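Local coordinates for putative enoyl-CoA hydratase/isomerase (Mycobacterium abscessus, PDB 4MI2), which probably isomerises ring-epoxidised phenylacetyl-CoA during the breakdown of phenylacetate, as a member of the crotonase-like enoyl-CoA hydratase/isomerase family, at residues Thr35-Leu40 with Val67-Ala72; Thr139-Thr142 with Ala148-Ala151; Ser150-Ser155 with Ala167-Gly172. All coordinates share one frame; numbering follows the deposited sequence.

Contact 1: Thr35-Leu40 with Val67-Ala72; sequences TMKTEL and VGQDLA
Lys37 brings its terminal NZ to the amide oxygen of Gln69, the two chains crossing at about a right angle, and the contact rests on these two side chains. The lysine leaves helix 34-49 toward the loop and bends at chi3 (-83°), which swings NZ onto the amide of Gln69. NZ donates to Gln69 OE1 at 2.8 Å, lying in the carbonyl plane on a lone pair, with a C=O...N angle of 122°. Gln69 sets out in the other direction: CB points away from the helix, and a bend at chi2 (61°) brings the amide back. Its rotation is fixed from the far end, because NE2 donates to Asp70 O at 2.9 Å. One water bridges the pair, accepting from Lys37 NZ and from Gln69 NE2, both at 3.0 Å. Thr88 also bonds NZ, and Tyr93 bonds OE1, so helix 87-102 joins the cluster. The loop entering helix 71-80 corresponds to one that in crotonase-like enzymes usually supplies an oxyanion-hole amide, and may do so here. With three partners around NZ, one of them the Gln69 carbonyl, the buried lysine is consistent with an ammonium group stabilised by neutral dipoles.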
ATOM      1  N   THR B  35       7.666 -30.137  17.973  1.00 27.18           N
ATOM      2  CA  THR B  35       6.718 -31.108  17.422  1.00 27.58           C
ATOM      3  C   THR B  35       5.657 -30.421  16.578  1.00 27.07           C
ATOM      4  O   THR B  35       5.360 -30.848  15.470  1.00 27.37           O
ATOM      5  CB  THR B  35       6.002 -31.880  18.547  1.00 27.75           C
ATOM      6  OG1 THR B  35       6.975 -32.556  19.338  1.00 28.63           O
ATOM      7  CG2 THR B  35       5.018 -32.895  17.986  1.00 27.78           C
ATOM      8  N   MET B  36       5.092 -29.358  17.124  1.00 26.82           N
ATOM      9  CA  MET B  36       4.086 -28.572  16.441  1.00 26.65           C
ATOM     10  C   MET B  36       4.609 -27.960  15.130  1.00 25.42           C
ATOM     11  O   MET B  36       3.916 -27.961  14.116  1.00 24.56           O
ATOM     12  CB  MET B  36       3.642 -27.462  17.367  1.00 27.94           C
ATOM     13  CG  MET B  36       2.362 -26.796  16.952  1.00 29.57           C
ATOM     14  SD  MET B  36       0.966 -27.461  17.864  1.00 32.77           S
ATOM     15  CE  MET B  36      -0.242 -26.221  17.414  1.00 30.77           C
ATOM     16  N   LYS B  37       5.827 -27.428  15.172  1.00 24.80           N
ATOM     17  CA  LYS B  37       6.452 -26.782  14.009  1.00 24.01           C
ATOM     18  C   LYS B  37       6.785 -27.775  12.899  1.00 23.95           C
ATOM     19  O   LYS B  37       6.542 -27.507  11.721  1.00 23.22           O
ATOM     20  CB  LYS B  37       7.713 -26.028  14.438  1.00 23.98           C
ATOM     21  CG  LYS B  37       7.389 -24.762  15.228  1.00 23.75           C
ATOM     22  CD  LYS B  37       8.618 -23.997  15.686  1.00 23.72           C
ATOM     23  CE  LYS B  37       9.212 -24.560  16.961  1.00 24.21           C
ATOM     24  NZ  LYS B  37      10.042 -23.533  17.656  1.00 24.40           N
ATOM     25  N   THR B  38       7.340 -28.916  13.290  1.00 23.39           N
ATOM     26  CA  THR B  38       7.661 -29.988  12.352  1.00 23.92           C
ATOM     27  C   THR B  38       6.401 -30.545  11.678  1.00 23.57           C
ATOM     28  O   THR B  38       6.394 -30.774  10.473  1.00 23.48           O
ATOM     29  CB  THR B  38       8.438 -31.115  13.071  1.00 24.74           C
ATOM     30  OG1 THR B  38       9.722 -30.611  13.471  1.00 25.21           O
ATOM     31  CG2 THR B  38       8.644 -32.312  12.165  1.00 25.24           C
ATOM     32  N   GLU B  39       5.338 -30.752  12.456  1.00 23.16           N
ATOM     33  CA  GLU B  39       4.106 -31.317  11.916  1.00 23.12           C
ATOM     34  C   GLU B  39       3.365 -30.289  11.049  1.00 22.05           C
ATOM     35  O   GLU B  39       2.742 -30.644  10.046  1.00 21.75           O
ATOM     36  CB  GLU B  39       3.210 -31.855  13.039  1.00 23.90           C
ATOM     37  CG  GLU B  39       3.753 -33.107  13.732  1.00 24.80           C
ATOM     38  CD  GLU B  39       2.796 -33.696  14.767  1.00 25.75           C
ATOM     39  OE1 GLU B  39       1.671 -33.176  14.944  1.00 26.35           O
ATOM     40  OE2 GLU B  39       3.161 -34.698  15.422  1.00 26.74           O
ATOM     41  N   LEU B  40       3.452 -29.015  11.423  1.00 21.01           N
ATOM     42  CA  LEU B  40       2.855 -27.945  10.621  1.00 20.22           C
ATOM     43  C   LEU B  40       3.515 -27.868   9.239  1.00 19.63           C
ATOM     44  O   LEU B  40       2.812 -27.764   8.228  1.00 19.32           O
ATOM     45  CB  LEU B  40       2.947 -26.595  11.343  1.00 19.97           C
ATOM     46  CG  LEU B  40       2.336 -25.387  10.622  1.00 19.65           C
ATOM     47  CD1 LEU B  40       0.890 -25.658  10.236  1.00 19.75           C
ATOM     48  CD2 LEU B  40       2.435 -24.137  11.490  1.00 19.43           C
ATOM     49  N   VAL B  67      -0.567 -18.440  20.035  1.00 17.87           N
ATOM     50  CA  VAL B  67       0.176 -17.437  20.787  1.00 18.10           C
ATOM     51  C   VAL B  67       1.641 -17.337  20.378  1.00 18.10           C
ATOM     52  O   VAL B  67       2.389 -16.582  20.988  1.00 18.28           O
ATOM     53  CB  VAL B  67       0.079 -17.621  22.326  1.00 18.45           C
ATOM     54  CG1 VAL B  67      -1.367 -17.502  22.782  1.00 18.71           C
ATOM     55  CG2 VAL B  67       0.719 -18.933  22.794  1.00 18.60           C
ATOM     56  N   GLY B  68       2.053 -18.077  19.346  1.00 18.27           N
ATOM     57  CA  GLY B  68       3.426 -17.999  18.843  1.00 18.25           C
ATOM     58  C   GLY B  68       4.352 -19.012  19.493  1.00 18.80           C
ATOM     59  O   GLY B  68       3.904 -20.055  19.972  1.00 19.05           O
ATOM     60  N   GLN B  69       5.647 -18.702  19.505  1.00 19.07           N
ATOM     61  CA  GLN B  69       6.684 -19.608  20.009  1.00 19.67           C
ATOM     62  C   GLN B  69       6.358 -20.163  21.393  1.00 20.51           C
ATOM     63  O   GLN B  69       5.884 -19.438  22.272  1.00 20.84           O
ATOM     64  CB  GLN B  69       8.031 -18.866  20.064  1.00 19.54           C
ATOM     65  CG  GLN B  69       9.157 -19.595  20.788  1.00 19.74           C
ATOM     66  CD  GLN B  69       9.518 -20.918  20.151  1.00 19.92           C
ATOM     67  OE1 GLN B  69       9.577 -21.036  18.918  1.00 19.78           O
ATOM     68  NE2 GLN B  69       9.794 -21.922  20.985  1.00 20.13           N
ATOM     69  N   ASP B  70       6.628 -21.446  21.595  1.00 21.26           N
ATOM     70  CA  ASP B  70       6.476 -22.030  22.920  1.00 22.17           C
ATOM     71  C   ASP B  70       7.498 -21.421  23.901  1.00 22.31           C
ATOM     72  O   ASP B  70       8.706 -21.440  23.657  1.00 22.15           O
ATOM     73  CB  ASP B  70       6.626 -23.543  22.854  1.00 22.82           C
ATOM     74  CG  ASP B  70       6.489 -24.188  24.204  1.00 23.54           C
ATOM     75  OD1 ASP B  70       5.354 -24.260  24.709  1.00 24.26           O
ATOM     76  OD2 ASP B  70       7.518 -24.603  24.766  1.00 24.13           O
ATOM     77  N   LEU B  71       6.996 -20.886  25.007  1.00 22.84           N
ATOM     78  CA  LEU B  71       7.829 -20.168  25.981  1.00 23.33           C
ATOM     79  C   LEU B  71       8.828 -21.088  26.679  1.00 23.62           C
ATOM     80  O   LEU B  71      10.005 -20.758  26.782  1.00 23.30           O
ATOM     81  CB  LEU B  71       6.937 -19.469  27.025  1.00 23.95           C
ATOM     82  CG  LEU B  71       7.634 -18.726  28.177  1.00 24.49           C
ATOM     83  CD1 LEU B  71       8.380 -17.521  27.643  1.00 24.21           C
ATOM     84  CD2 LEU B  71       6.636 -18.309  29.250  1.00 25.12           C
ATOM     85  N   ALA B  72       8.357 -22.243  27.150  1.00 24.17           N
ATOM     86  CA  ALA B  72       9.211 -23.164  27.900  1.00 24.96           C
ATOM     87  C   ALA B  72      10.394 -23.644  27.067  1.00 25.22           C
ATOM     88  O   ALA B  72      11.526 -23.696  27.560  1.00 25.32           O
ATOM     89  CB  ALA B  72       8.411 -24.350  28.425  1.00 25.36           C
TER
HETATM   90  O   HOH W   1      10.755 -24.712  20.274  1.00 26.41           O

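Contact 2: Thr139-Thr142 with Ala148-Ala151; sequences TAFT and ADSA
Asp149 OD1 takes the hydroxyl of Ser150 on its anti side, the Ser150 OG to Asp149 OD1 distance being 3.0 Å, while across the contact it lies 3.3 Å from Phe141 CZ. The other oxygen, OD2, is bonded by Gln240 of the second subunit, so both ends of the carboxylate are held, one from within the chain and one from outside it. The group stands nearly upright to the phenyl ring, the two planes 75° apart, and comes obliquely over the CE2-CZ corner, from the same side as Ala148 CA, with Asp149 OD2 3.4 Å from Phe141 CE2. Asp149 reaches this place because CG sits between the backbone N and the carbonyl carbon (chi1 57°), which turns the carboxylate back to the ring. This is the loop of the crotonase fold that runs from strand 136-138 to helix 152-160, folded on itself so that an aromatic side chain near its start lies under the backbone near its end. Over one ring face of Phe141 comes the main chain: Ala148 CA stands 4.0 Å from the ring centroid, 23° off the normal, a CH-pi contact. Beside it, displaced toward the rim, Asp149 N hangs over the same face, 3.8 Å from Phe141 CE1. The methyl group of Ala148 points away from the ring and on to Phe169, while Leu152 packs against Phe141 from the helix that follows. Gln240 of the second subunit touches Phe141 as well, placing the folded loop against the subunit interface.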
ATOM      1  N   THR B 139       1.916  -8.073  17.445  1.00 16.46           N
ATOM      2  CA  THR B 139       3.205  -8.550  16.953  1.00 16.04           C
ATOM      3  C   THR B 139       4.012  -9.229  18.060  1.00 16.08           C
ATOM      4  O   THR B 139       4.715 -10.213  17.807  1.00 15.92           O
ATOM      5  CB  THR B 139       4.009  -7.404  16.321  1.00 15.89           C
ATOM      6  OG1 THR B 139       3.974  -6.249  17.172  1.00 15.94           O
ATOM      7  CG2 THR B 139       3.416  -7.038  14.963  1.00 15.89           C
ATOM      8  N   ALA B 140       3.921  -8.675  19.271  1.00 16.34           N
ATOM      9  CA  ALA B 140       4.569  -9.200  20.490  1.00 16.50           C
ATOM     10  C   ALA B 140       6.101  -9.112  20.586  1.00 16.48           C
ATOM     11  O   ALA B 140       6.633  -9.084  21.686  1.00 16.72           O
ATOM     12  CB  ALA B 140       4.121 -10.634  20.769  1.00 16.56           C
ATOM     13  N   PHE B 141       6.818  -9.083  19.467  1.00 16.37           N
ATOM     14  CA  PHE B 141       8.275  -9.315  19.503  1.00 16.31           C
ATOM     15  C   PHE B 141       9.071  -8.308  20.347  1.00 16.47           C
ATOM     16  O   PHE B 141       9.884  -8.698  21.186  1.00 16.49           O
ATOM     17  CB  PHE B 141       8.833  -9.364  18.083  1.00 16.17           C
ATOM     18  CG  PHE B 141       8.323 -10.535  17.264  1.00 16.11           C
ATOM     19  CD1 PHE B 141       7.465 -10.334  16.194  1.00 16.12           C
ATOM     20  CD2 PHE B 141       8.711 -11.830  17.562  1.00 16.21           C
ATOM     21  CE1 PHE B 141       7.007 -11.410  15.437  1.00 16.11           C
ATOM     22  CE2 PHE B 141       8.252 -12.915  16.813  1.00 16.26           C
ATOM     23  CZ  PHE B 141       7.399 -12.702  15.745  1.00 16.11           C
ATOM     24  N   THR B 142       8.819  -7.016  20.131  1.00 16.54           N
ATOM     25  CA  THR B 142       9.595  -5.960  20.778  1.00 16.62           C
ATOM     26  C   THR B 142       9.276  -5.887  22.254  1.00 16.92           C
ATOM     27  O   THR B 142      10.120  -5.466  23.045  1.00 16.86           O
ATOM     28  CB  THR B 142       9.390  -4.572  20.124  1.00 16.60           C
ATOM     29  OG1 THR B 142       8.021  -4.182  20.219  1.00 16.75           O
ATOM     30  CG2 THR B 142       9.825  -4.582  18.656  1.00 16.40           C
ATOM     31  N   ALA B 148      11.254  -9.250  14.687  1.00 14.27           N
ATOM     32  CA  ALA B 148      10.230  -9.836  13.810  1.00 14.24           C
ATOM     33  C   ALA B 148      10.727 -11.125  13.182  1.00 14.35           C
ATOM     34  O   ALA B 148      11.923 -11.256  12.880  1.00 14.52           O
ATOM     35  CB  ALA B 148       9.851  -8.868  12.701  1.00 14.19           C
ATOM     36  N   ASP B 149       9.807 -12.070  13.011  1.00 14.36           N
ATOM     37  CA  ASP B 149      10.023 -13.239  12.186  1.00 14.50           C
ATOM     38  C   ASP B 149       8.701 -13.704  11.550  1.00 14.33           C
ATOM     39  O   ASP B 149       7.696 -13.003  11.621  1.00 14.17           O
ATOM     40  CB  ASP B 149      10.749 -14.352  12.955  1.00 14.85           C
ATOM     41  CG  ASP B 149      10.026 -14.792  14.221  1.00 15.04           C
ATOM     42  OD1 ASP B 149       8.842 -15.195  14.134  1.00 15.19           O
ATOM     43  OD2 ASP B 149      10.678 -14.775  15.303  1.00 15.26           O
ATOM     44  N   SER B 150       8.734 -14.847  10.873  1.00 14.29           N
ATOM     45  CA  SER B 150       7.558 -15.395  10.201  1.00 14.16           C
ATOM     46  C   SER B 150       7.000 -14.462   9.122  1.00 13.98           C
ATOM     47  O   SER B 150       5.792 -14.451   8.875  1.00 14.00           O
ATOM     48  CB  SER B 150       6.475 -15.748  11.231  1.00 14.15           C
ATOM     49  OG  SER B 150       7.006 -16.588  12.228  1.00 14.17           O
ATOM     50  N   ALA B 151       7.898 -13.703   8.486  1.00 13.86           N
ATOM     51  CA  ALA B 151       7.593 -12.801   7.368  1.00 13.78           C
ATOM     52  C   ALA B 151       6.775 -11.560   7.745  1.00 13.70           C
ATOM     53  O   ALA B 151       6.358 -10.779   6.869  1.00 13.65           O
ATOM     54  CB  ALA B 151       6.911 -13.555   6.240  1.00 13.84           C
TER

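Contact 3: Ser150-Ser155 with Ala167-Gly172; sequences SALSAS and AMFLLG
Phe169 pushes the end of its ring against the first turn of helix 152-160, where it overlaps the backbone and CB of Leu152. The carbonyl oxygen lies at the ring's edge, near its plane, with Leu152 O 3.8 Å from Phe169 CE2 and equally far from CZ. Aromatic C-H groups thus face a carbonyl, at a range where any attraction is weak. CZ is also the atom that the leucine side chain touches: Leu152 CB lies 4.1 Å from Phe169 CZ, and the two side chains cross obliquely. Ser153 N comes within 4.1 Å of Phe169 CZ, so the ring reaches the junction between two residues instead of one branch alone. CG of Phe169 lies roughly anti to the carbonyl carbon (chi1 -89°), which directs the ring from helix 162-171 to the neighbouring helix. Ala151, at the N-cap position, lends its carbonyl to two amides, Ser155 N at 2.8 Å and Ala154 N at 2.9 Å, and its own amide goes to Glu236 of the second subunit. The same Glu236, with Asn224 of that subunit, holds the hydroxyl of Ser153. Val217 of the second subunit packs on Phe169, and Leu156, one turn further along helix 152-160, touches it from within the chain. Two consecutive helices joined by a very short link, with an aromatic side chain of the second packed on the first and a neighbouring subunit pressed against both, form a helical hairpin at an intersubunit interface of this crotonase-fold assembly.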
ATOM      1  N   SER B 150       8.734 -14.847  10.873  1.00 14.29           N
ATOM      2  CA  SER B 150       7.558 -15.395  10.201  1.00 14.16           C
ATOM      3  C   SER B 150       7.000 -14.462   9.122  1.00 13.98           C
ATOM      4  O   SER B 150       5.792 -14.451   8.875  1.00 14.00           O
ATOM      5  CB  SER B 150       6.475 -15.748  11.231  1.00 14.15           C
ATOM      6  OG  SER B 150       7.006 -16.588  12.228  1.00 14.17           O
ATOM      7  N   ALA B 151       7.898 -13.703   8.486  1.00 13.86           N
ATOM      8  CA  ALA B 151       7.593 -12.801   7.368  1.00 13.78           C
ATOM      9  C   ALA B 151       6.775 -11.560   7.745  1.00 13.70           C
ATOM     10  O   ALA B 151       6.358 -10.779   6.869  1.00 13.65           O
ATOM     11  CB  ALA B 151       6.911 -13.555   6.240  1.00 13.84           C
ATOM     12  N   LEU B 152       6.598 -11.351   9.045  1.00 13.60           N
ATOM     13  CA  LEU B 152       5.718 -10.307   9.557  1.00 13.66           C
ATOM     14  C   LEU B 152       6.225  -8.898   9.263  1.00 13.59           C
ATOM     15  O   LEU B 152       5.421  -7.974   9.135  1.00 13.64           O
ATOM     16  CB  LEU B 152       5.518 -10.512  11.056  1.00 13.82           C
ATOM     17  CG  LEU B 152       4.170 -10.248  11.706  1.00 14.05           C
ATOM     18  CD1 LEU B 152       2.979 -10.766  10.908  1.00 14.09           C
ATOM     19  CD2 LEU B 152       4.200 -10.877  13.090  1.00 14.19           C
ATOM     20  N   SER B 153       7.544  -8.739   9.105  1.00 13.51           N
ATOM     21  CA  SER B 153       8.130  -7.450   8.713  1.00 13.54           C
ATOM     22  C   SER B 153       7.783  -7.052   7.281  1.00 13.63           C
ATOM     23  O   SER B 153       8.021  -5.905   6.879  1.00 13.80           O
ATOM     24  CB  SER B 153       9.660  -7.431   8.905  1.00 13.56           C
ATOM     25  OG  SER B 153      10.334  -8.302   8.009  1.00 13.60           O
ATOM     26  N   ALA B 154       7.249  -8.002   6.517  1.00 13.58           N
ATOM     27  CA  ALA B 154       6.728  -7.745   5.185  1.00 13.69           C
ATOM     28  C   ALA B 154       5.192  -7.811   5.159  1.00 13.73           C
ATOM     29  O   ALA B 154       4.529  -6.885   4.692  1.00 13.80           O
ATOM     30  CB  ALA B 154       7.312  -8.749   4.204  1.00 13.72           C
ATOM     31  N   SER B 155       4.642  -8.914   5.650  1.00 13.70           N
ATOM     32  CA  SER B 155       3.215  -9.174   5.542  1.00 13.82           C
ATOM     33  C   SER B 155       2.358  -8.165   6.314  1.00 14.00           C
ATOM     34  O   SER B 155       1.309  -7.761   5.833  1.00 14.13           O
ATOM     35  CB  SER B 155       2.890 -10.603   5.992  1.00 13.74           C
ATOM     36  OG  SER B 155       3.232 -10.798   7.355  1.00 13.66           O
ATOM     37  N   ALA B 167       3.427   1.320  14.218  1.00 16.63           N
ATOM     38  CA  ALA B 167       2.920   1.487  15.570  1.00 16.83           C
ATOM     39  C   ALA B 167       2.783   0.137  16.264  1.00 16.55           C
ATOM     40  O   ALA B 167       3.186   0.002  17.412  1.00 16.67           O
ATOM     41  CB  ALA B 167       1.591   2.231  15.577  1.00 17.23           C
ATOM     42  N   MET B 168       2.230  -0.856  15.579  1.00 16.31           N
ATOM     43  CA  MET B 168       2.078  -2.182  16.175  1.00 16.22           C
ATOM     44  C   MET B 168       3.417  -2.738  16.640  1.00 16.07           C
ATOM     45  O   MET B 168       3.523  -3.227  17.753  1.00 16.07           O
ATOM     46  CB  MET B 168       1.387  -3.170  15.223  1.00 16.07           C
ATOM     47  CG  MET B 168      -0.111  -2.931  15.078  1.00 16.33           C
ATOM     48  SD  MET B 168      -0.994  -4.214  14.172  1.00 16.20           S
ATOM     49  CE  MET B 168      -0.823  -5.588  15.310  1.00 16.19           C
ATOM     50  N   PHE B 169       4.433  -2.652  15.785  1.00 16.08           N
ATOM     51  CA  PHE B 169       5.756  -3.185  16.114  1.00 16.12           C
ATOM     52  C   PHE B 169       6.441  -2.370  17.205  1.00 16.63           C
ATOM     53  O   PHE B 169       6.958  -2.948  18.167  1.00 16.56           O
ATOM     54  CB  PHE B 169       6.668  -3.240  14.880  1.00 15.85           C
ATOM     55  CG  PHE B 169       6.580  -4.531  14.107  1.00 15.59           C
ATOM     56  CD1 PHE B 169       7.054  -5.719  14.657  1.00 15.48           C
ATOM     57  CD2 PHE B 169       6.062  -4.558  12.823  1.00 15.43           C
ATOM     58  CE1 PHE B 169       6.996  -6.904  13.943  1.00 15.23           C
ATOM     59  CE2 PHE B 169       6.001  -5.737  12.111  1.00 15.28           C
ATOM     60  CZ  PHE B 169       6.469  -6.913  12.670  1.00 15.18           C
ATOM     61  N   LEU B 170       6.451  -1.044  17.052  1.00 17.18           N
ATOM     62  CA  LEU B 170       7.203  -0.179  17.965  1.00 17.77           C
ATOM     63  C   LEU B 170       6.495   0.099  19.311  1.00 18.58           C
ATOM     64  O   LEU B 170       7.148   0.139  20.347  1.00 18.55           O
ATOM     65  CB  LEU B 170       7.573   1.144  17.286  1.00 17.87           C
ATOM     66  CG  LEU B 170       8.521   1.124  16.090  1.00 17.69           C
ATOM     67  CD1 LEU B 170       8.847   2.551  15.700  1.00 17.86           C
ATOM     68  CD2 LEU B 170       9.807   0.350  16.372  1.00 17.59           C
ATOM     69  N   LEU B 171       5.176   0.291  19.302  1.00 19.51           N
ATOM     70  CA  LEU B 171       4.448   0.614  20.534  1.00 20.54           C
ATOM     71  C   LEU B 171       3.771  -0.587  21.193  1.00 21.16           C
ATOM     72  O   LEU B 171       3.301  -0.485  22.316  1.00 21.37           O
ATOM     73  CB  LEU B 171       3.413   1.710  20.274  1.00 21.02           C
ATOM     74  CG  LEU B 171       3.993   3.014  19.714  1.00 21.37           C
ATOM     75  CD1 LEU B 171       2.879   3.985  19.319  1.00 21.96           C
ATOM     76  CD2 LEU B 171       4.942   3.650  20.710  1.00 21.50           C
ATOM     77  N   GLY B 172       3.726  -1.720  20.503  1.00 22.47           N
ATOM     78  CA  GLY B 172       3.108  -2.921  21.041  1.00 22.98           C
ATOM     79  C   GLY B 172       1.590  -2.840  21.067  1.00 23.78           C
ATOM     80  O   GLY B 172       0.949  -3.560  21.814  1.00 23.36           O
TER

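In the fold
Contact 1 comes first, closing a loop that holds the rest of helix 34-49 and strand 55-60 and tying that helix to the loop entering helix 71-80. Later, beyond strand 136-138, contact 2 closes a tight loop with five residues between its segments. Contact 3 starts on the shared Ser150 and Ala151 and closes the hairpin of helices 152-160 and 162-171. None nests in another: contact 1 stands apart, its centre 15 Å from that of contact 2, whereas contacts 2 and 3 are fused. Thr142 OG1 lies 2.6 Å from Phe169 O, a probable hydrogen bond, binding the loop to the second helix of the hairpin. All three reach the second subunit, contact 1 only through Leu71.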